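Local coordinates for protein leucyl aminopeptidase (PDB 5NTD) that probably removes N-terminal residues such as leucine from peptides, as a two-metal M17 aminopeptidase that binds manganese and the inhibitor bestatin, at residues Asp121-Leu126 with Leu151-Ala156; Ala129-Val134 with Ala158-His163; Asp355-Lys360 with Val365-Thr370. One frame throughout, in Å; residues are numbered along the deposited sequence.

Contact 1: residues Asp121-Leu126 with Leu151-Ala156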
loop_
_atom_site.group_PDB
_atom_site.type_symbol
_atom_site.label_atom_id
_atom_site.label_comp_id
_atom_site.label_asym_id
_atom_site.label_seq_id
_atom_site.Cartn_x
_atom_site.Cartn_y
_atom_site.Cartn_z
ATOM N N ASP G 121 15.156 -19.250 -29.185
ATOM C CA ASP G 121 15.136 -18.042 -28.349
ATOM C C ASP G 121 16.397 -17.184 -28.595
ATOM O O ASP G 121 16.331 -15.966 -28.737
ATOM C CB ASP G 121 15.012 -18.367 -26.863
ATOM C CG ASP G 121 16.142 -19.225 -26.349
ATOM O OD1 ASP G 121 16.339 -20.353 -26.873
ATOM O OD2 ASP G 121 16.858 -18.796 -25.434
ATOM N N VAL G 122 17.549 -17.843 -28.649
ATOM C CA VAL G 122 18.823 -17.128 -28.878
ATOM C C VAL G 122 18.984 -16.716 -30.343
ATOM O O VAL G 122 19.466 -15.646 -30.646
ATOM C CB VAL G 122 20.021 -17.927 -28.409
ATOM C CG1 VAL G 122 21.312 -17.182 -28.709
ATOM C CG2 VAL G 122 19.919 -18.179 -26.905
ATOM N N VAL G 123 18.528 -17.573 -31.236
ATOM C CA VAL G 123 18.550 -17.242 -32.669
ATOM C C VAL G 123 17.861 -15.889 -32.892
ATOM O O VAL G 123 18.401 -15.003 -33.533
ATOM C CB VAL G 123 17.873 -18.332 -33.559
ATOM C CG1 VAL G 123 17.737 -17.882 -35.002
ATOM C CG2 VAL G 123 18.687 -19.620 -33.510
ATOM N N THR G 124 16.669 -15.763 -32.340
ATOM C CA THR G 124 15.903 -14.504 -32.424
ATOM C C THR G 124 16.727 -13.305 -31.910
ATOM O O THR G 124 16.862 -12.296 -32.573
ATOM C CB THR G 124 14.576 -14.587 -31.654
ATOM O OG1 THR G 124 13.743 -15.562 -32.291
ATOM C CG2 THR G 124 13.859 -13.243 -31.655
ATOM N N ALA G 125 17.291 -13.472 -30.740
ATOM C CA ALA G 125 18.064 -12.372 -30.098
ATOM C C ALA G 125 19.306 -11.988 -30.927
ATOM O O ALA G 125 19.619 -10.835 -31.134
ATOM C CB ALA G 125 18.472 -12.759 -28.689
ATOM N N LEU G 126 20.009 -13.001 -31.426
ATOM C CA LEU G 126 21.202 -12.775 -32.277
ATOM C C LEU G 126 20.866 -12.007 -33.564
ATOM O O LEU G 126 21.533 -11.044 -33.936
ATOM C CB LEU G 126 21.858 -14.072 -32.654
ATOM C CG LEU G 126 22.426 -14.844 -31.476
ATOM C CD1 LEU G 126 22.840 -16.216 -31.946
ATOM C CD2 LEU G 126 23.622 -14.122 -30.858
ATOM N N LEU G 151 11.412 -25.283 -38.835
ATOM C CA LEU G 151 10.181 -24.662 -38.272
ATOM C C LEU G 151 10.500 -23.691 -37.111
ATOM O O LEU G 151 10.085 -22.539 -37.155
ATOM C CB LEU G 151 9.142 -25.693 -37.815
ATOM C CG LEU G 151 7.794 -24.998 -37.575
ATOM C CD1 LEU G 151 6.829 -25.347 -38.682
ATOM C CD2 LEU G 151 7.206 -25.386 -36.234
ATOM N N PRO G 152 11.208 -24.158 -36.077
ATOM C CA PRO G 152 11.528 -23.219 -35.005
ATOM C C PRO G 152 12.367 -22.038 -35.462
ATOM O O PRO G 152 12.165 -20.927 -34.968
ATOM C CB PRO G 152 12.289 -24.062 -33.981
ATOM C CG PRO G 152 12.678 -25.295 -34.682
ATOM C CD PRO G 152 11.673 -25.510 -35.763
ATOM N N ILE G 153 13.266 -22.260 -36.408
ATOM C CA ILE G 153 14.085 -21.149 -36.954
ATOM C C ILE G 153 13.217 -20.181 -37.722
ATOM O O ILE G 153 13.374 -18.975 -37.609
ATOM C CB ILE G 153 15.291 -21.602 -37.777
ATOM C CG1 ILE G 153 16.518 -21.712 -36.870
ATOM C CG2 ILE G 153 15.673 -20.538 -38.796
ATOM C CD1 ILE G 153 16.729 -23.062 -36.316
ATOM N N ALA G 154 12.278 -20.704 -38.480
ATOM C CA ALA G 154 11.384 -19.825 -39.259
ATOM C C ALA G 154 10.613 -18.859 -38.362
ATOM O O ALA G 154 10.519 -17.677 -38.630
ATOM C CB ALA G 154 10.425 -20.642 -40.082
ATOM N N ALA G 155 10.028 -19.407 -37.319
ATOM C CA ALA G 155 9.268 -18.605 -36.357
ATOM C C ALA G 155 10.204 -17.611 -35.610
ATOM O O ALA G 155 9.848 -16.492 -35.366
ATOM C CB ALA G 155 8.522 -19.508 -35.371
ATOM N N ALA G 156 11.392 -18.092 -35.278
ATOM C CA ALA G 156 12.379 -17.310 -34.542
ATOM C C ALA G 156 12.799 -16.084 -35.311
ATOM O O ALA G 156 12.924 -14.997 -34.753
ATOM C CB ALA G 156 13.592 -18.140 -34.208
#
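Ala156 presents its methyl group and its carbonyl oxygen to Val123 and Thr124, and these three residues account for most of the surface buried here. The motif is helix-helix packing in the macro-type N-terminal alpha/beta domain: helix 120-131 links strand 99-107 to strand 140-145, and helix 150-158 follows the latter. Measured over the two short segments, the axes come within 8.9 Å and cross at -36°, with the N-to-C directions running roughly the same way. The closest CA atoms are those of Thr124 and Ala156, 5.0 Å apart, a spacing consistent with the small alanine methyl at the interface.

Val123 supplies the apolar half. Its CG1 lies anti to the backbone N (chi1 172°) and reaches Ala156 CB at 4.2 Å; the same methyl also meets Ile153 CG1 at 4.4 Å, one helical turn earlier. Val123 further touches Val107 of strand 99-107, which places this side of the interface against the sheet. Pro120, at the start of the same helix, also packs on Ala156, and Tyr448 of a second subunit packs on Asp121.

Thr124 provides the polar half. Its hydroxyl donates to Ala156 O, with OG1 2.7 Å from that oxygen. Pro120 O, in the first turn of the same helix, lies within hydrogen-bonding range of the same hydroxyl, so the two carbonyls must share or compete for its one proton. The approach to Ala156 is from the flank of the carbonyl, at a C=O...OG1 angle of 105° and tilted out of the carbonyl plane. This position also leaves Thr124 OG1 3.2 Å from Ala156 CB.

Contact 2: residues Ala129-Val134 with Ala158-His163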
loop_
_atom_site.group_PDB
_atom_site.type_symbol
_atom_site.label_atom_id
_atom_site.label_comp_id
_atom_site.label_asym_id
_atom_site.label_seq_id
_atom_site.Cartn_x
_atom_site.Cartn_y
_atom_site.Cartn_z
ATOM N N ALA G 129 19.880 -8.379 -32.796
ATOM C CA ALA G 129 21.075 -7.593 -32.559
ATOM C C ALA G 129 21.793 -7.255 -33.890
ATOM O O ALA G 129 22.208 -6.125 -34.135
ATOM C CB ALA G 129 22.028 -8.329 -31.625
ATOM N N ALA G 130 21.970 -8.268 -34.728
ATOM C CA ALA G 130 22.685 -8.104 -36.014
ATOM C C ALA G 130 21.985 -7.102 -36.912
ATOM O O ALA G 130 22.620 -6.297 -37.569
ATOM C CB ALA G 130 22.825 -9.429 -36.735
ATOM N N LEU G 131 20.668 -7.145 -36.940
ATOM C CA LEU G 131 19.897 -6.225 -37.791
ATOM C C LEU G 131 19.972 -4.758 -37.339
ATOM O O LEU G 131 19.590 -3.851 -38.065
ATOM C CB LEU G 131 18.450 -6.666 -37.873
ATOM C CG LEU G 131 18.257 -7.972 -38.632
ATOM C CD1 LEU G 131 16.835 -8.443 -38.514
ATOM C CD2 LEU G 131 18.612 -7.772 -40.103
ATOM N N ASP G 132 20.445 -4.534 -36.123
ATOM C CA ASP G 132 20.709 -3.174 -35.646
ATOM C C ASP G 132 21.862 -2.523 -36.420
ATOM O O ASP G 132 22.037 -1.327 -36.343
ATOM C CB ASP G 132 21.022 -3.165 -34.157
ATOM C CG ASP G 132 20.216 -2.135 -33.389
ATOM O OD1 ASP G 132 19.035 -1.883 -33.727
ATOM O OD2 ASP G 132 20.765 -1.585 -32.416
ATOM N N GLU G 133 22.636 -3.318 -37.146
ATOM C CA GLU G 133 23.745 -2.798 -37.988
ATOM C C GLU G 133 23.313 -2.438 -39.421
ATOM O O GLU G 133 24.111 -1.987 -40.220
ATOM C CB GLU G 133 24.957 -3.726 -38.037
ATOM C CG GLU G 133 25.810 -3.805 -36.752
ATOM C CD GLU G 133 27.112 -4.612 -36.870
ATOM O OE1 GLU G 133 27.163 -5.681 -37.543
ATOM O OE2 GLU G 133 28.127 -4.176 -36.253
ATOM N N VAL G 134 22.035 -2.595 -39.722
ATOM C CA VAL G 134 21.514 -2.218 -41.036
ATOM C C VAL G 134 21.750 -0.720 -41.226
ATOM O O VAL G 134 21.387 0.072 -40.370
ATOM C CB VAL G 134 20.031 -2.589 -41.215
ATOM C CG1 VAL G 134 19.406 -1.901 -42.413
ATOM C CG2 VAL G 134 19.904 -4.089 -41.420
ATOM N N ALA G 158 11.033 -14.853 -37.961
ATOM C CA ALA G 158 9.786 -14.084 -38.116
ATOM C C ALA G 158 9.557 -13.085 -36.957
ATOM O O ALA G 158 9.113 -11.952 -37.162
ATOM C CB ALA G 158 8.584 -15.013 -38.213
ATOM N N ARG G 159 9.890 -13.493 -35.751
ATOM C CA ARG G 159 9.613 -12.659 -34.546
ATOM C C ARG G 159 10.748 -11.711 -34.191
ATOM O O ARG G 159 10.637 -10.926 -33.272
ATOM C CB ARG G 159 9.192 -13.527 -33.327
ATOM C CG ARG G 159 10.310 -14.219 -32.562
ATOM C CD ARG G 159 9.758 -15.005 -31.381
ATOM N NE ARG G 159 9.640 -16.446 -31.616
ATOM C CZ ARG G 159 8.495 -17.112 -31.843
ATOM N NH1 ARG G 159 7.324 -16.481 -31.927
ATOM N NH2 ARG G 159 8.509 -18.423 -31.993
ATOM N N CYS G 160 11.836 -11.775 -34.939
ATOM C CA CYS G 160 13.038 -11.010 -34.593
ATOM C C CYS G 160 13.001 -9.626 -35.218
ATOM O O CYS G 160 12.216 -9.335 -36.101
ATOM C CB CYS G 160 14.320 -11.745 -35.000
ATOM S SG CYS G 160 14.853 -11.382 -36.695
ATOM N N GLY G 161 13.902 -8.803 -34.741
ATOM C CA GLY G 161 14.132 -7.493 -35.313
ATOM C C GLY G 161 12.996 -6.529 -35.061
ATOM O O GLY G 161 12.180 -6.725 -34.167
ATOM N N LYS G 162 12.980 -5.477 -35.857
ATOM C CA LYS G 162 11.970 -4.435 -35.737
ATOM C C LYS G 162 10.624 -4.985 -36.117
ATOM O O LYS G 162 10.521 -5.783 -37.022
ATOM C CB LYS G 162 12.342 -3.222 -36.572
ATOM C CG LYS G 162 13.411 -2.430 -35.853
ATOM C CD LYS G 162 14.211 -1.381 -36.591
ATOM C CE LYS G 162 14.852 -0.362 -35.647
ATOM N NZ LYS G 162 15.519 -0.989 -34.469
ATOM N N HIS G 163 9.598 -4.526 -35.428
ATOM C CA HIS G 163 8.254 -5.061 -35.597
ATOM C C HIS G 163 7.517 -4.403 -36.753
ATOM O O HIS G 163 7.674 -3.219 -37.031
ATOM C CB HIS G 163 7.418 -4.907 -34.320
ATOM C CG HIS G 163 7.918 -5.734 -33.178
ATOM N ND1 HIS G 163 7.112 -6.149 -32.146
ATOM C CD2 HIS G 163 9.134 -6.284 -32.947
ATOM C CE1 HIS G 163 7.811 -6.890 -31.313
ATOM N NE2 HIS G 163 9.037 -7.003 -31.784
#
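Leu131 and Cys160 make the apolar part of this contact: Leu131 CD1 lies 4.0 Å from Cys160 SG. The leucine branch is extended, its chi2 of 172° carrying CD1 outward from helix 120-131. The same methyl lies 4.3 Å from Gly161 CA, where the backbone has a positive phi (70°) and brings main chain rather than side chain against Leu131. Cys160 also touches Thr124, Val127 and Thr128, so the loop follows the flank of the helix.

The ionic part lies at the surface and is long. Asp132 OD1 and Lys162 NZ form a salt bridge at 3.7 Å, with the two side chains crossing at about a right angle and the lysine bent at its last torsion (chi4 46°) to bring the ammonium round.

Hydrogen bonds hold each side: Gly161 N bonds the side-chain OG1 of Thr128, and Val134 N bonds to Leu131 O at 3.2 Å, closing a type I beta turn from Leu131 to Val134. Glu133, within that turn, pairs with Arg101 and packs on Tyr84 of a third subunit. The loop after helix 150-158 thus lies along the C-terminal part of helix 120-131, a helix-to-loop packing at the surface of the macro-type alpha/beta domain.

Contact 3: residues Asp355-Lys360 with Val365-Thr370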
loop_
_atom_site.group_PDB
_atom_site.type_symbol
_atom_site.label_atom_id
_atom_site.label_comp_id
_atom_site.label_asym_id
_atom_site.label_seq_id
_atom_site.Cartn_x
_atom_site.Cartn_y
_atom_site.Cartn_z
ATOM N N ASP G 355 -22.379 -8.940 -8.916
ATOM C CA ASP G 355 -23.350 -9.317 -9.945
ATOM C C ASP G 355 -23.307 -10.843 -10.127
ATOM O O ASP G 355 -22.288 -11.488 -9.915
ATOM C CB ASP G 355 -23.087 -8.661 -11.291
ATOM C CG ASP G 355 -23.648 -7.279 -11.402
ATOM O OD1 ASP G 355 -24.366 -6.792 -10.505
ATOM O OD2 ASP G 355 -23.351 -6.614 -12.410
ATOM N N ILE G 356 -24.457 -11.400 -10.491
ATOM C CA ILE G 356 -24.571 -12.830 -10.770
ATOM C C ILE G 356 -24.884 -12.978 -12.251
ATOM O O ILE G 356 -25.872 -12.466 -12.761
ATOM C CB ILE G 356 -25.612 -13.518 -9.903
ATOM C CG1 ILE G 356 -25.147 -13.482 -8.454
ATOM C CG2 ILE G 356 -25.804 -14.967 -10.328
ATOM C CD1 ILE G 356 -26.164 -13.974 -7.458
ATOM N N ILE G 357 -24.025 -13.722 -12.923
ATOM C CA ILE G 357 -24.125 -13.969 -14.378
ATOM C C ILE G 357 -24.763 -15.319 -14.666
ATOM O O ILE G 357 -24.447 -16.324 -14.030
ATOM C CB ILE G 357 -22.723 -13.986 -15.019
ATOM C CG1 ILE G 357 -22.146 -12.582 -15.029
ATOM C CG2 ILE G 357 -22.753 -14.547 -16.440
ATOM C CD1 ILE G 357 -20.645 -12.587 -15.313
ATOM N N VAL G 358 -25.678 -15.332 -15.620
ATOM C CA VAL G 358 -26.195 -16.611 -16.153
ATOM C C VAL G 358 -25.394 -16.943 -17.419
ATOM O O VAL G 358 -25.550 -16.313 -18.458
ATOM C CB VAL G 358 -27.700 -16.591 -16.459
ATOM C CG1 VAL G 358 -28.172 -17.999 -16.847
ATOM C CG2 VAL G 358 -28.489 -16.101 -15.255
ATOM N N MET G 359 -24.506 -17.909 -17.276
ATOM C CA MET G 359 -23.604 -18.290 -18.372
ATOM C C MET G 359 -24.403 -19.035 -19.449
ATOM O O MET G 359 -25.488 -19.535 -19.192
ATOM C CB MET G 359 -22.483 -19.201 -17.867
ATOM C CG MET G 359 -21.593 -18.581 -16.772
ATOM S SD MET G 359 -20.473 -17.334 -17.434
ATOM C CE MET G 359 -19.269 -18.404 -18.228
ATOM N N LYS G 360 -23.854 -19.085 -20.644
ATOM C CA LYS G 360 -24.462 -19.871 -21.741
ATOM C C LYS G 360 -24.622 -21.331 -21.374
ATOM O O LYS G 360 -25.615 -21.955 -21.712
ATOM C CB LYS G 360 -23.660 -19.771 -23.013
ATOM C CG LYS G 360 -24.309 -20.482 -24.193
ATOM C CD LYS G 360 -25.615 -19.857 -24.594
ATOM C CE LYS G 360 -26.270 -20.727 -25.677
ATOM N NZ LYS G 360 -27.548 -20.135 -26.152
ATOM N N VAL G 365 -22.761 -17.663 -12.138
ATOM C CA VAL G 365 -21.436 -17.231 -11.678
ATOM C C VAL G 365 -21.578 -15.945 -10.895
ATOM O O VAL G 365 -22.028 -14.938 -11.398
ATOM C CB VAL G 365 -20.472 -17.009 -12.842
ATOM C CG1 VAL G 365 -19.144 -16.442 -12.357
ATOM C CG2 VAL G 365 -20.221 -18.323 -13.567
ATOM N N GLU G 366 -21.228 -16.019 -9.620
ATOM C CA GLU G 366 -21.154 -14.833 -8.769
ATOM C C GLU G 366 -19.800 -14.152 -9.025
ATOM O O GLU G 366 -18.750 -14.743 -8.829
ATOM C CB GLU G 366 -21.257 -15.193 -7.313
ATOM C CG GLU G 366 -21.164 -13.969 -6.387
ATOM C CD GLU G 366 -21.269 -14.301 -4.911
ATOM O OE1 GLU G 366 -21.154 -15.469 -4.497
ATOM O OE2 GLU G 366 -21.534 -13.358 -4.149
ATOM N N VAL G 367 -19.839 -12.914 -9.462
ATOM C CA VAL G 367 -18.631 -12.168 -9.779
ATOM C C VAL G 367 -18.049 -11.558 -8.488
ATOM O O VAL G 367 -18.554 -10.600 -7.956
ATOM C CB VAL G 367 -18.878 -11.060 -10.786
ATOM C CG1 VAL G 367 -17.589 -10.317 -11.121
ATOM C CG2 VAL G 367 -19.462 -11.658 -12.057
ATOM N N ILE G 368 -16.967 -12.147 -8.021
ATOM C CA ILE G 368 -16.211 -11.678 -6.855
ATOM C C ILE G 368 -15.290 -10.552 -7.271
ATOM O O ILE G 368 -15.105 -9.581 -6.556
ATOM C CB ILE G 368 -15.332 -12.798 -6.268
ATOM C CG1 ILE G 368 -16.172 -13.997 -5.855
ATOM C CG2 ILE G 368 -14.514 -12.321 -5.063
ATOM C CD1 ILE G 368 -17.299 -13.683 -4.892
ATOM N N ASN G 369 -14.726 -10.689 -8.453
ATOM C CA ASN G 369 -13.759 -9.721 -8.976
ATOM C C ASN G 369 -13.870 -9.608 -10.489
ATOM O O ASN G 369 -13.645 -10.559 -11.210
ATOM C CB ASN G 369 -12.352 -10.126 -8.571
ATOM C CG ASN G 369 -11.332 -9.044 -8.830
ATOM O OD1 ASN G 369 -11.204 -8.546 -9.945
ATOM N ND2 ASN G 369 -10.563 -8.705 -7.815
ATOM N N THR G 370 -14.167 -8.408 -10.961
ATOM C CA THR G 370 -14.390 -8.159 -12.389
ATOM C C THR G 370 -13.136 -8.277 -13.220
ATOM O O THR G 370 -13.208 -8.341 -14.447
ATOM C CB THR G 370 -14.987 -6.767 -12.661
ATOM O OG1 THR G 370 -14.136 -5.756 -12.133
ATOM C CG2 THR G 370 -16.402 -6.662 -12.031
#
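Val365 faces Ile357 as an antiparallel hydrogen-bonded pair, and two main-chain bonds join them. Ile357 N donates to Val365 O over 2.8 Å with a nearly straight N-H...O angle of 174°, and Val365 N returns a bond to Ile357 O at 2.9 Å. Val365 O also receives a CA-H...O contact from Ile356 CA, at 3.4 Å. On the side-chain side, Val365 CG2 is pressed on Met359 CG at 3.5 Å, tighter than usual carbon contact; the methionine chain folds back at chi2 (-74°), and its SD follows at 4.0 Å from the same methyl.

Glu366 and Ile356 form a non-hydrogen-bonded pair, and their CA atoms come to 4.4 Å. Strands 356-358 and 364-366, consecutive in the chain, antiparallel and joined by a short turn, make a beta hairpin, which strand 460-461 extends into a small three-stranded sheet of the catalytic domain. Glu366 OE1 is held by Ser455 OG, and on the same face Ile356 packs on Ala167 of a fourth subunit, whose Asn218 side chain also bonds Ile356 N.

Just past the strand, Val367 N donates to Asp355 O at 2.9 Å, almost along the C=O axis (178°). Its CG2 meets Ile357 CD1 at 3.6 Å, the two side chains crossing obliquely on the face where Ile357 and Met359 pack on Ile376 of helix 374-387. Beyond it the chain turns towards the active site: Asn369 belongs to the bestatin pocket, and its OD1 is bonded to the backbone N of Asp371, one of the manganese ligands.

Contacts 1 and 2 share helix 120-131 and touch each other through Thr124 and Arg159, their centres about 11 Å apart. Contact 1 is buried and combines apolar packing with one hydroxyl-to-carbonyl bond; contact 2 lies at the surface, where a methyl-sulfur contact sits beside a long salt bridge. Contact 3 is also buried but belongs to the catalytic domain, about 42 and 45 Å from the other two between centres, on the opposite side of the chain's centre. Its core is main-chain hydrogen bonding along and just beyond the hairpin strands, with apolar side-chain packing on one face, and its second segment runs on into the inhibitor pocket.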